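Local coordinates for protein alpha-acetolactate decarboxylase (Bacillus subtilis subsp. subtilis str. 168, PDB 5XNE) that decarboxylates acetolactate to acetoin, a product that cells can excrete, on the pathway from pyruvate to butane-2,3-diol, at residues P63-N66 and G67-S70; M136-A139 and V140-Q143. One frame throughout, in Å; residues are numbered along the deposited sequence.

Contact 1 of 2, residues P63-N66 and G67-S70; sequences PVQN and GDRS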
loop_
_atom_site.group_PDB
_atom_site.type_symbol
_atom_site.label_atom_id
_atom_site.label_comp_id
_atom_site.label_asym_id
_atom_site.label_seq_id
_atom_site.Cartn_x
_atom_site.Cartn_y
_atom_site.Cartn_z
ATOM N N PRO B 63 -13.515 -21.756 16.037
ATOM C CA PRO B 63 -12.168 -21.248 16.292
ATOM C C PRO B 63 -11.216 -21.625 15.169
ATOM O O PRO B 63 -11.281 -22.734 14.637
ATOM C CB PRO B 63 -11.779 -21.929 17.608
ATOM C CG PRO B 63 -13.095 -22.153 18.300
ATOM C CD PRO B 63 -14.069 -22.482 17.199
ATOM N N VAL B 64 -10.352 -20.698 14.777
ATOM C CA VAL B 64 -9.394 -21.016 13.734
ATOM C C VAL B 64 -8.331 -21.945 14.299
ATOM O O VAL B 64 -8.052 -21.951 15.510
ATOM C CB VAL B 64 -8.730 -19.757 13.138
ATOM C CG1 VAL B 64 -9.787 -18.787 12.601
ATOM C CG2 VAL B 64 -7.843 -19.098 14.164
ATOM N N GLN B 65 -7.745 -22.738 13.416
ATOM C CA GLN B 65 -6.700 -23.664 13.804
ATOM C C GLN B 65 -5.519 -23.606 12.835
ATOM O O GLN B 65 -5.614 -23.016 11.750
ATOM C CB GLN B 65 -7.264 -25.090 13.888
ATOM C CG GLN B 65 -7.778 -25.655 12.575
ATOM C CD GLN B 65 -8.327 -27.081 12.703
ATOM O OE1 GLN B 65 -8.713 -27.518 13.790
ATOM N NE2 GLN B 65 -8.345 -27.814 11.592
ATOM N N ASN B 66 -4.423 -24.223 13.271
ATOM C CA ASN B 66 -3.171 -24.442 12.538
ATOM C C ASN B 66 -3.157 -24.278 11.014
ATOM O O ASN B 66 -2.592 -23.316 10.500
ATOM C CB ASN B 66 -2.663 -25.861 12.864
ATOM C CG ASN B 66 -2.215 -26.018 14.323
ATOM O OD1 ASN B 66 -1.112 -25.611 14.700
ATOM N ND2 ASN B 66 -3.080 -26.614 15.147
ATOM N N GLY B 67 -3.748 -25.216 10.286
ATOM C CA GLY B 67 -3.600 -25.220 8.836
ATOM C C GLY B 67 -4.704 -24.519 8.063
ATOM O O GLY B 67 -4.867 -24.741 6.866
ATOM N N ASP B 68 -5.490 -23.695 8.748
ATOM C CA ASP B 68 -6.425 -22.819 8.050
ATOM C C ASP B 68 -5.621 -21.839 7.188
ATOM O O ASP B 68 -4.597 -21.306 7.628
ATOM C CB ASP B 68 -7.320 -22.059 9.034
ATOM C CG ASP B 68 -8.312 -22.962 9.763
ATOM O OD1 ASP B 68 -8.593 -24.097 9.295
ATOM O OD2 ASP B 68 -8.839 -22.506 10.798
ATOM N N ARG B 69 -6.061 -21.629 5.951
ATOM C CA ARG B 69 -5.350 -20.737 5.026
ATOM C C ARG B 69 -6.221 -19.565 4.609
ATOM O O ARG B 69 -7.447 -19.658 4.625
ATOM C CB ARG B 69 -4.885 -21.495 3.776
ATOM C CG ARG B 69 -3.867 -22.604 4.043
ATOM C CD ARG B 69 -3.578 -23.485 2.803
ATOM N NE ARG B 69 -3.095 -22.779 1.608
ATOM C CZ ARG B 69 -2.656 -23.398 0.505
ATOM N NH1 ARG B 69 -2.635 -24.728 0.461
ATOM N NH2 ARG B 69 -2.227 -22.703 -0.550
ATOM N N SER B 70 -5.585 -18.457 4.227
ATOM C CA SER B 70 -6.320 -17.283 3.774
ATOM C C SER B 70 -5.699 -16.600 2.565
ATOM O O SER B 70 -4.482 -16.462 2.502
ATOM C CB SER B 70 -6.431 -16.248 4.891
ATOM O OG SER B 70 -7.042 -15.079 4.376
HETATM O O HOH W 1 -6.818 -26.580 9.737
#
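Q65 and D68 hold each other through two hydrogen bonds, one between main chains and one from main chain to carboxylate, across a beta turn. The N-H of D68 reaches back to Q65 O (3.1 Å) and closes the turn. In the other direction, the carboxylate of D68 takes the N-H of Q65 on OD2, at 2.8 Å and almost straight (170°), from above the carboxylate plane. Both polar atoms of the Q65 backbone are thus gripped by one residue. V64 passes the same carboxylate oxygen, its CA 3.3 Å from D68 OD2. Aspartate suits this end of the turn because its side chain is just long enough to fold back: chi1 of -69° places CG beside its own nitrogen, where the carboxylate faces Q65.

A second tie runs outside the backbone. The side chains of Q65 and D68 cross at about a right angle, with CG of Q65 3.7 Å from OD1 of D68 and the amide and carboxylate planes only 22° apart. The extended glutamine carries its amide past the carboxylate, and a water joins them, accepting from Q65 NE2 (2.7 Å) and donating to D68 OD1 (3.1 Å). N66 and G67 fill the two central positions of the turn, at the surface.

Farther out, V64 packs its side chain on L24 and F38, an apolar footing suited to a branched residue. R54 forms a salt bridge with D68 OD1, while backbone bonds tie V64 to F52 and D68 to L24. One carboxylate therefore serves a peptide N-H, a water and an arginine, bonds that hold it in place and are likely to favour its ionised form.

Contact 2 of 2, residues M136-A139 and V140-Q143; sequences MVEA and VKTQ
V140 packs back against helix 136-139, its CG1 3.9 Å from M136 CG and 4.0 Å from M136 CE. Both methyls also lie near M136 O, CG2 at 3.3 Å. That carbonyl also accepts the V140 N-H at 3.0 Å, an i to i+4 helical bond, so backbone and methyls gather at one oxygen. A branched apolar residue suits this buried spot, and an alanine here would probably lose the CG1 contact with M136 and open a gap beside its chain.

The exposed side is polar, held by one ion pair rather than by close apolar packing. E138 and K141 lie alongside each other as an i to i+3 ion pair on one side of the helical turn, NZ meeting OE1 at 2.6 Å in a salt bridge on the syn side of the carboxylate. E138 bends at chi2 (-53°) to bring its acid round, whereas K141 stays extended, its CG passing 3.3 Å from V137 O; a long aliphatic stem with a charged end suits such an edge.

M136 faces M10 and L13 of helix 10-14 and T232 of helix 225-232, with its side chain about 7 Å from the zinc ion, while V140 rests on R124 of strand 117-124.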
loop_
_atom_site.group_PDB
_atom_site.type_symbol
_atom_site.label_atom_id
_atom_site.label_comp_id
_atom_site.label_asym_id
_atom_site.label_seq_id
_atom_site.Cartn_x
_atom_site.Cartn_y
_atom_site.Cartn_z
ATOM N N MET B 136 -15.286 -11.993 -7.810
ATOM C CA MET B 136 -16.004 -11.804 -6.554
ATOM C C MET B 136 -17.360 -11.130 -6.725
ATOM O O MET B 136 -18.277 -11.418 -5.966
ATOM C CB MET B 136 -15.159 -11.004 -5.565
ATOM C CG MET B 136 -15.697 -11.105 -4.156
ATOM S SD MET B 136 -14.602 -10.323 -2.962
ATOM C CE MET B 136 -15.605 -10.472 -1.469
ATOM N N VAL B 137 -17.489 -10.252 -7.718
ATOM C CA VAL B 137 -18.775 -9.599 -7.976
ATOM C C VAL B 137 -19.849 -10.644 -8.275
ATOM O O VAL B 137 -21.003 -10.499 -7.859
ATOM C CB VAL B 137 -18.671 -8.587 -9.135
ATOM C CG1 VAL B 137 -20.058 -8.220 -9.669
ATOM C CG2 VAL B 137 -17.942 -7.339 -8.669
ATOM N N GLU B 138 -19.461 -11.722 -8.951
ATOM C CA GLU B 138 -20.392 -12.816 -9.218
ATOM C C GLU B 138 -20.569 -13.706 -8.002
ATOM O O GLU B 138 -21.675 -14.164 -7.711
ATOM C CB GLU B 138 -19.915 -13.657 -10.409
ATOM C CG GLU B 138 -19.734 -12.859 -11.688
ATOM C CD GLU B 138 -20.972 -12.056 -12.071
ATOM O OE1 GLU B 138 -22.104 -12.533 -11.822
ATOM O OE2 GLU B 138 -20.807 -10.943 -12.622
ATOM N N ALA B 139 -19.473 -13.954 -7.290
ATOM C CA ALA B 139 -19.493 -14.884 -6.173
ATOM C C ALA B 139 -20.385 -14.406 -5.019
ATOM O O ALA B 139 -20.961 -15.229 -4.304
ATOM C CB ALA B 139 -18.068 -15.137 -5.668
ATOM N N VAL B 140 -20.510 -13.092 -4.834
ATOM C CA VAL B 140 -21.273 -12.587 -3.688
ATOM C C VAL B 140 -22.766 -12.447 -3.964
ATOM O O VAL B 140 -23.543 -12.243 -3.037
ATOM C CB VAL B 140 -20.757 -11.217 -3.202
ATOM C CG1 VAL B 140 -19.323 -11.334 -2.676
ATOM C CG2 VAL B 140 -20.869 -10.177 -4.301
ATOM N N LYS B 141 -23.167 -12.562 -5.224
ATOM C CA LYS B 141 -24.578 -12.386 -5.571
ATOM C C LYS B 141 -25.515 -13.340 -4.816
ATOM O O LYS B 141 -26.668 -12.999 -4.572
ATOM C CB LYS B 141 -24.771 -12.544 -7.079
ATOM C CG LYS B 141 -24.237 -11.360 -7.868
ATOM C CD LYS B 141 -24.411 -11.547 -9.369
ATOM C CE LYS B 141 -23.950 -10.313 -10.128
ATOM N NZ LYS B 141 -23.862 -10.571 -11.593
ATOM N N THR B 142 -25.024 -14.512 -4.425
ATOM C CA THR B 142 -25.847 -15.463 -3.681
ATOM C C THR B 142 -25.379 -15.666 -2.240
ATOM O O THR B 142 -25.606 -16.725 -1.654
ATOM C CB THR B 142 -25.878 -16.839 -4.366
ATOM O OG1 THR B 142 -24.543 -17.355 -4.457
ATOM C CG2 THR B 142 -26.486 -16.730 -5.760
ATOM N N GLN B 143 -24.723 -14.659 -1.674
ATOM C CA GLN B 143 -24.263 -14.743 -0.293
ATOM C C GLN B 143 -25.446 -14.730 0.678
ATOM O O GLN B 143 -26.440 -14.034 0.457
ATOM C CB GLN B 143 -23.300 -13.591 0.024
ATOM C CG GLN B 143 -23.983 -12.233 0.166
ATOM C CD GLN B 143 -23.068 -11.059 -0.134
ATOM O OE1 GLN B 143 -21.850 -11.141 0.043
ATOM N NE2 GLN B 143 -23.652 -9.960 -0.599
#

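How the contacts relate
Both contacts are local and lie toward the periphery of the chain, with centres 23 Å apart and no atoms touching, yet they differ in depth. Contact 1 is a surface turn joining strand 60-63 to strand 69-70, and its chemistry is wholly polar at the heart: one acid, peptide groups, a glutamine amide and a water. Contact 2 is partly buried, joining helix 136-139 to the loop before strand 145-149; an apolar pair takes its inner side and an ion pair its outer one. The two share no strand or helix. Each contains an acid in a salt bridge, but in contact 1 the arginine comes from elsewhere in the chain, whereas contact 2 supplies its own lysine.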